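Local structure of malic enzyme (Entamoeba histolytica, 3NV9) at the interface of chains A and B. The protein activates metronidazole and, as a malic enzyme, oxidatively decarboxylates malate to pyruvate with a nicotinamide cofactor, working as a deeply entangled dimer. Coordinates in Å, arbitrary orientation; residue numbers count along the deposited sequence, not the author numbering. Chains: chain A/B, Malic enzyme.

The interface of chains A and B. Residues chain A 76, 83, 87-89, 160-161; chain B 111, 114, 118.
B:Leu114 points its CD1 methyl into chain A, between A:Ser83, A:Ser87, A:Arg89 and A:His160. It is the first residue of helix 114-128. Its CG lies anti to the carbonyl carbon (chi1 -74°), which sets CG beside the backbone N, with CD1 reaching into chain A. CD1 packs 4.0 Å from CB of A:Ser83 and equally close to the CD methylene of A:Arg89. The side chains of A:Arg89 and B:Leu114 cross at about a right angle, the CD1 tip of the leucine meeting the arginine at mid-chain. The same methyl sits 3.5 Å from the backbone O of A:His160.

B:Pro111 extends the apolar patch. Its ring CD comes 3.8 Å from CD2 of the A:His160 imidazole. On another side A:Ile76 lays its CG2 methyl near the backbone O of B:Pro111.

Behind this centre, chain A braces its own surface. The extended A:Arg89 donates from NH1 to OG of A:Ser83, at the edge of the guanidinium and nearly in its plane. The carbonyl O of A:His160 lies above one guanidinium face, offset toward its rim. A:Ser87 OG donates to the backbone O of A:Ser83 (2.9 Å) and accepts from the backbone N of A:Arg89. These bonds fix the hydroxyl beside B:Leu114.

At the polar rim B:Glu118, one helical turn on, reaches out with CG anti to the backbone N (chi1 -164°) and an extended chain. CD2 of A:Leu88 packs 3.6 Å from its carboxylate carbon CD. Both chains belong to one two-fold dimer, so the patch recurs with chains exchanged. A:Leu88 N donates to B:Glu118 OE1 at 3.1 Å, on the syn side and 26° out of the carboxylate plane.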
# COMPACT_ATOMS: atom_id res chain seq x y z
N ILE A 76 18.43 -8.40 -4.08
CA ILE A 76 18.23 -7.12 -3.42
C ILE A 76 19.29 -6.88 -2.33
O ILE A 76 19.87 -5.82 -2.28
CB ILE A 76 16.80 -6.93 -2.88
CG1 ILE A 76 15.79 -6.98 -4.03
CG2 ILE A 76 16.71 -5.59 -2.24
CD1 ILE A 76 14.34 -6.68 -3.58
N SER A 83 16.21 -3.37 -6.04
CA SER A 83 14.82 -3.38 -5.52
C SER A 83 13.85 -2.56 -6.43
O SER A 83 12.64 -2.81 -6.47
CB SER A 83 14.73 -2.88 -4.06
OG SER A 83 14.92 -1.50 -4.03
N SER A 87 10.81 -5.38 -7.93
CA SER A 87 9.57 -5.22 -7.17
C SER A 87 8.87 -3.93 -7.62
O SER A 87 9.48 -3.13 -8.30
CB SER A 87 9.91 -5.16 -5.68
OG SER A 87 10.20 -3.85 -5.25
N LEU A 88 7.62 -3.72 -7.21
CA LEU A 88 6.82 -2.48 -7.55
C LEU A 88 7.46 -1.21 -7.07
O LEU A 88 7.18 -0.10 -7.59
CB LEU A 88 5.40 -2.57 -6.92
CG LEU A 88 5.24 -2.21 -5.42
CD1 LEU A 88 3.80 -1.94 -5.04
CD2 LEU A 88 5.77 -3.26 -4.45
N ARG A 89 8.39 -1.33 -6.12
CA ARG A 89 9.00 -0.12 -5.50
C ARG A 89 9.29 1.03 -6.51
O ARG A 89 8.96 2.20 -6.27
CB ARG A 89 10.27 -0.45 -4.73
CG ARG A 89 10.92 0.78 -4.10
CD ARG A 89 12.22 0.40 -3.30
NE ARG A 89 12.61 1.49 -2.38
CZ ARG A 89 13.81 1.65 -1.79
NH1 ARG A 89 14.82 0.76 -1.96
NH2 ARG A 89 13.99 2.70 -0.98
N HIS A 160 12.02 2.33 2.49
CA HIS A 160 12.56 1.16 1.80
C HIS A 160 11.54 0.42 0.96
O HIS A 160 11.91 -0.41 0.12
CB HIS A 160 13.25 0.24 2.80
CG HIS A 160 14.40 0.90 3.46
ND1 HIS A 160 14.27 1.58 4.67
CD2 HIS A 160 15.67 1.09 3.05
CE1 HIS A 160 15.42 2.15 4.96
NE2 HIS A 160 16.28 1.86 4.00
N THR A 161 10.26 0.75 1.20
CA THR A 161 9.15 0.19 0.47
C THR A 161 8.89 0.97 -0.83
O THR A 161 8.27 0.44 -1.76
CB THR A 161 7.89 0.24 1.42
OG1 THR A 161 8.12 -0.66 2.51
CG2 THR A 161 6.59 -0.18 0.72
N PRO B 111 15.09 -3.25 2.32
CA PRO B 111 14.36 -3.52 1.06
C PRO B 111 14.47 -4.98 0.59
O PRO B 111 13.74 -5.44 -0.31
CB PRO B 111 15.05 -2.59 0.06
CG PRO B 111 16.44 -2.55 0.51
CD PRO B 111 16.34 -2.52 2.04
N LEU B 114 11.18 -7.35 -0.03
CA LEU B 114 10.21 -6.96 -1.00
C LEU B 114 9.71 -8.07 -1.91
O LEU B 114 8.49 -8.13 -2.18
CB LEU B 114 10.73 -5.75 -1.85
CG LEU B 114 10.72 -4.41 -1.08
CD1 LEU B 114 11.47 -3.26 -1.81
CD2 LEU B 114 9.30 -4.02 -0.69
N GLU B 118 5.95 -8.72 -1.29
CA GLU B 118 5.14 -8.59 -2.53
C GLU B 118 4.49 -9.93 -2.99
O GLU B 118 3.32 -9.94 -3.44
CB GLU B 118 5.89 -7.86 -3.66
CG GLU B 118 4.95 -7.39 -4.74
CD GLU B 118 5.63 -6.57 -5.82
OE1 GLU B 118 6.85 -6.31 -5.76
OE2 GLU B 118 4.92 -6.21 -6.74